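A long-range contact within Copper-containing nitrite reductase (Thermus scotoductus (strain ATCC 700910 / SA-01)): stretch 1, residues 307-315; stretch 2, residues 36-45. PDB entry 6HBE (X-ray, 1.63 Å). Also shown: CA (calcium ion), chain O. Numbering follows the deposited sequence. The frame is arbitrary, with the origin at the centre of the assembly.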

# COMPACT_ATOMS: atom_id res chain seq x y z
N ALA C 307 -15.45 5.88 27.56
CA ALA C 307 -14.65 5.56 26.36
C ALA C 307 -14.70 4.09 25.99
O ALA C 307 -14.59 3.24 26.87
CB ALA C 307 -13.19 5.98 26.57
N LYS C 308 -14.84 3.79 24.70
CA LYS C 308 -14.79 2.38 24.26
C LYS C 308 -13.43 1.94 23.72
O LYS C 308 -13.14 0.75 23.69
CB LYS C 308 -15.96 1.98 23.34
CG LYS C 308 -16.17 2.80 22.10
CD LYS C 308 -17.53 2.51 21.46
CE LYS C 308 -17.72 3.48 20.30
NZ LYS C 308 -18.86 3.16 19.37
N ARG C 309 -12.56 2.89 23.36
CA ARG C 309 -11.24 2.56 22.84
C ARG C 309 -10.32 3.76 23.05
O ARG C 309 -10.75 4.92 22.87
CB ARG C 309 -11.34 2.20 21.33
CG ARG C 309 -10.02 2.03 20.61
CD ARG C 309 -10.18 1.47 19.20
NE ARG C 309 -10.12 0.01 19.15
CZ ARG C 309 -10.48 -0.75 18.11
NH1 ARG C 309 -10.92 -0.21 16.96
NH2 ARG C 309 -10.39 -2.08 18.22
N VAL C 310 -9.09 3.49 23.48
CA VAL C 310 -8.02 4.48 23.46
C VAL C 310 -6.88 3.96 22.58
O VAL C 310 -6.31 2.92 22.85
CB VAL C 310 -7.43 4.78 24.87
CG1 VAL C 310 -6.39 5.90 24.78
CG2 VAL C 310 -8.55 5.15 25.82
N VAL C 311 -6.55 4.74 21.55
CA VAL C 311 -5.53 4.39 20.56
C VAL C 311 -4.28 5.21 20.93
O VAL C 311 -4.39 6.39 21.24
CB VAL C 311 -6.00 4.77 19.13
CG1 VAL C 311 -4.95 4.38 18.09
CG2 VAL C 311 -7.36 4.14 18.81
N ASP C 312 -3.10 4.56 20.91
CA ASP C 312 -1.83 5.24 21.16
C ASP C 312 -0.71 4.54 20.39
O ASP C 312 -0.29 3.47 20.77
CB ASP C 312 -1.53 5.24 22.67
CG ASP C 312 -0.26 6.01 23.03
OD1 ASP C 312 0.53 6.47 22.16
OD2 ASP C 312 -0.06 6.22 24.23
N PRO C 313 -0.21 5.16 19.30
CA PRO C 313 0.79 4.43 18.54
C PRO C 313 2.08 4.11 19.32
O PRO C 313 2.64 3.02 19.14
CB PRO C 313 1.07 5.36 17.35
CG PRO C 313 0.66 6.71 17.81
CD PRO C 313 -0.48 6.50 18.73
N TYR C 314 2.50 5.04 20.18
CA TYR C 314 3.77 4.95 20.91
C TYR C 314 3.72 4.16 22.24
O TYR C 314 4.73 3.61 22.67
CB TYR C 314 4.23 6.33 21.25
CG TYR C 314 4.20 7.36 20.12
CD1 TYR C 314 4.97 7.20 18.98
CD2 TYR C 314 3.40 8.49 20.21
CE1 TYR C 314 4.96 8.16 17.98
CE2 TYR C 314 3.39 9.45 19.22
CZ TYR C 314 4.16 9.29 18.12
OH TYR C 314 4.14 10.27 17.14
N GLY C 315 2.56 4.12 22.89
CA GLY C 315 2.44 3.67 24.29
C GLY C 315 1.34 2.66 24.50
O GLY C 315 0.99 1.93 23.57
CA CA O . -19.38 7.42 14.29
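Stretch 2 (36-45) DQGVYLRGFS

Five backbone hydrogen bonds fix stretch 2 against stretch 1. The two shortest are Val311 N to Tyr40 O and Lys308 N to Gly38 O, both 2.7 Å; the first is nearly linear (173°), the second bent (150°). Arg42 N to Val311 O (2.9 Å, 170°) and Tyr40 N to Arg309 O (3.0 Å, 173°) continue the ladder, and Gly38 O also accepts a longer bond from Arg309 N (3.3 Å, 146°). Strands 39-45 and 309-311 therefore run parallel, their N-to-C directions 20° apart (signed crossing angle -20°) and their axes 4.7 Å apart at closest approach. The register pairs Arg309 with Val39, Val310 with Tyr40 and Val311 with Leu41, at CA-CA distances of 4.9, 4.8 and 4.7 Å.

Leading into the strand, Asp36 to Val39 form a type II beta turn, closed by Val39 N to Asp36 O (3.1 Å). Gly38, at phi 71°, adopts a conformation that favours glycine; an ideal CB there would lie 3.3 Å from Lys308 CG, a tight fit.

Side chains alternate across the sheet. Val311 CG1 meets Leu41 CD1 at 3.7 Å on the face shared with Arg309 and Val39; Val310 and Tyr40 point to the other. Just outside strand 309-311, Ala307 CB touches Tyr40 CE1 and Tyr314 CE2 reaches Phe44 CE2, each at 3.7 Å.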

# COMPACT_ATOMS: atom_id res chain seq x y z
N ASP C 36 -13.73 9.56 16.99
CA ASP C 36 -15.06 9.00 16.71
C ASP C 36 -15.81 9.04 18.05
O ASP C 36 -15.17 9.33 19.08
CB ASP C 36 -14.91 7.57 16.17
CG ASP C 36 -16.01 7.17 15.19
OD1 ASP C 36 -17.20 7.57 15.39
OD2 ASP C 36 -15.70 6.41 14.24
N GLN C 37 -17.11 8.74 18.06
CA GLN C 37 -17.84 8.70 19.33
C GLN C 37 -17.22 7.64 20.22
O GLN C 37 -17.12 6.50 19.81
CB GLN C 37 -19.35 8.39 19.15
CG GLN C 37 -20.19 9.49 18.50
CD GLN C 37 -20.04 9.56 17.00
OE1 GLN C 37 -19.60 8.60 16.37
NE2 GLN C 37 -20.39 10.70 16.41
N GLY C 38 -16.79 8.03 21.43
CA GLY C 38 -16.19 7.08 22.42
C GLY C 38 -14.78 6.54 22.06
O GLY C 38 -14.31 5.60 22.70
N VAL C 39 -14.13 7.12 21.06
CA VAL C 39 -12.80 6.63 20.57
C VAL C 39 -11.77 7.76 20.63
O VAL C 39 -11.91 8.78 19.94
CB VAL C 39 -12.88 6.08 19.13
CG1 VAL C 39 -11.50 5.59 18.66
CG2 VAL C 39 -13.89 4.93 19.07
N TYR C 40 -10.76 7.59 21.49
CA TYR C 40 -9.75 8.61 21.75
C TYR C 40 -8.38 8.20 21.25
O TYR C 40 -8.02 7.05 21.39
CB TYR C 40 -9.68 8.92 23.25
CG TYR C 40 -10.98 9.46 23.75
CD1 TYR C 40 -12.00 8.59 24.13
CD2 TYR C 40 -11.23 10.83 23.80
CE1 TYR C 40 -13.22 9.07 24.58
CE2 TYR C 40 -12.45 11.32 24.24
CZ TYR C 40 -13.44 10.41 24.64
OH TYR C 40 -14.67 10.85 25.08
N LEU C 41 -7.64 9.16 20.69
CA LEU C 41 -6.31 8.97 20.13
C LEU C 41 -5.29 9.86 20.84
O LEU C 41 -5.44 11.08 20.85
CB LEU C 41 -6.33 9.39 18.63
CG LEU C 41 -5.02 9.38 17.85
CD1 LEU C 41 -4.44 7.99 17.77
CD2 LEU C 41 -5.21 9.95 16.44
N ARG C 42 -4.24 9.25 21.40
CA ARG C 42 -3.12 10.01 22.00
C ARG C 42 -2.07 10.28 20.97
O ARG C 42 -1.74 9.40 20.18
CB ARG C 42 -2.46 9.23 23.14
CG ARG C 42 -3.36 8.92 24.33
CD ARG C 42 -2.53 8.62 25.57
NE ARG C 42 -3.26 7.71 26.43
CZ ARG C 42 -3.91 8.02 27.55
NH1 ARG C 42 -4.55 7.03 28.20
NH2 ARG C 42 -3.93 9.26 28.06
N GLY C 43 -1.52 11.49 21.00
CA GLY C 43 -0.45 11.88 20.10
C GLY C 43 0.15 13.23 20.41
O GLY C 43 0.21 13.64 21.56
N PHE C 44 0.64 13.91 19.38
CA PHE C 44 1.20 15.24 19.47
C PHE C 44 0.39 16.19 18.58
O PHE C 44 -0.14 15.75 17.55
CB PHE C 44 2.65 15.27 18.99
CG PHE C 44 3.61 14.39 19.78
CD1 PHE C 44 3.87 14.66 21.13
CD2 PHE C 44 4.32 13.35 19.15
CE1 PHE C 44 4.76 13.86 21.87
CE2 PHE C 44 5.21 12.55 19.89
CZ PHE C 44 5.43 12.81 21.24
N SER C 45 0.33 17.47 18.94
CA SER C 45 -0.38 18.49 18.15
C SER C 45 0.36 19.83 18.07
O SER C 45 1.39 20.04 18.77
CB SER C 45 -1.77 18.74 18.73
OG SER C 45 -1.69 19.46 19.94
O HOH W 1 -17.98 6.22 12.77
O HOH W 2 -17.59 5.03 17.52
O HOH W 3 -21.63 8.63 13.96
O HOH W 4 -20.82 6.20 12.62
O HOH W 5 -20.09 5.86 15.55
O HOH W 6 -18.92 9.23 13.05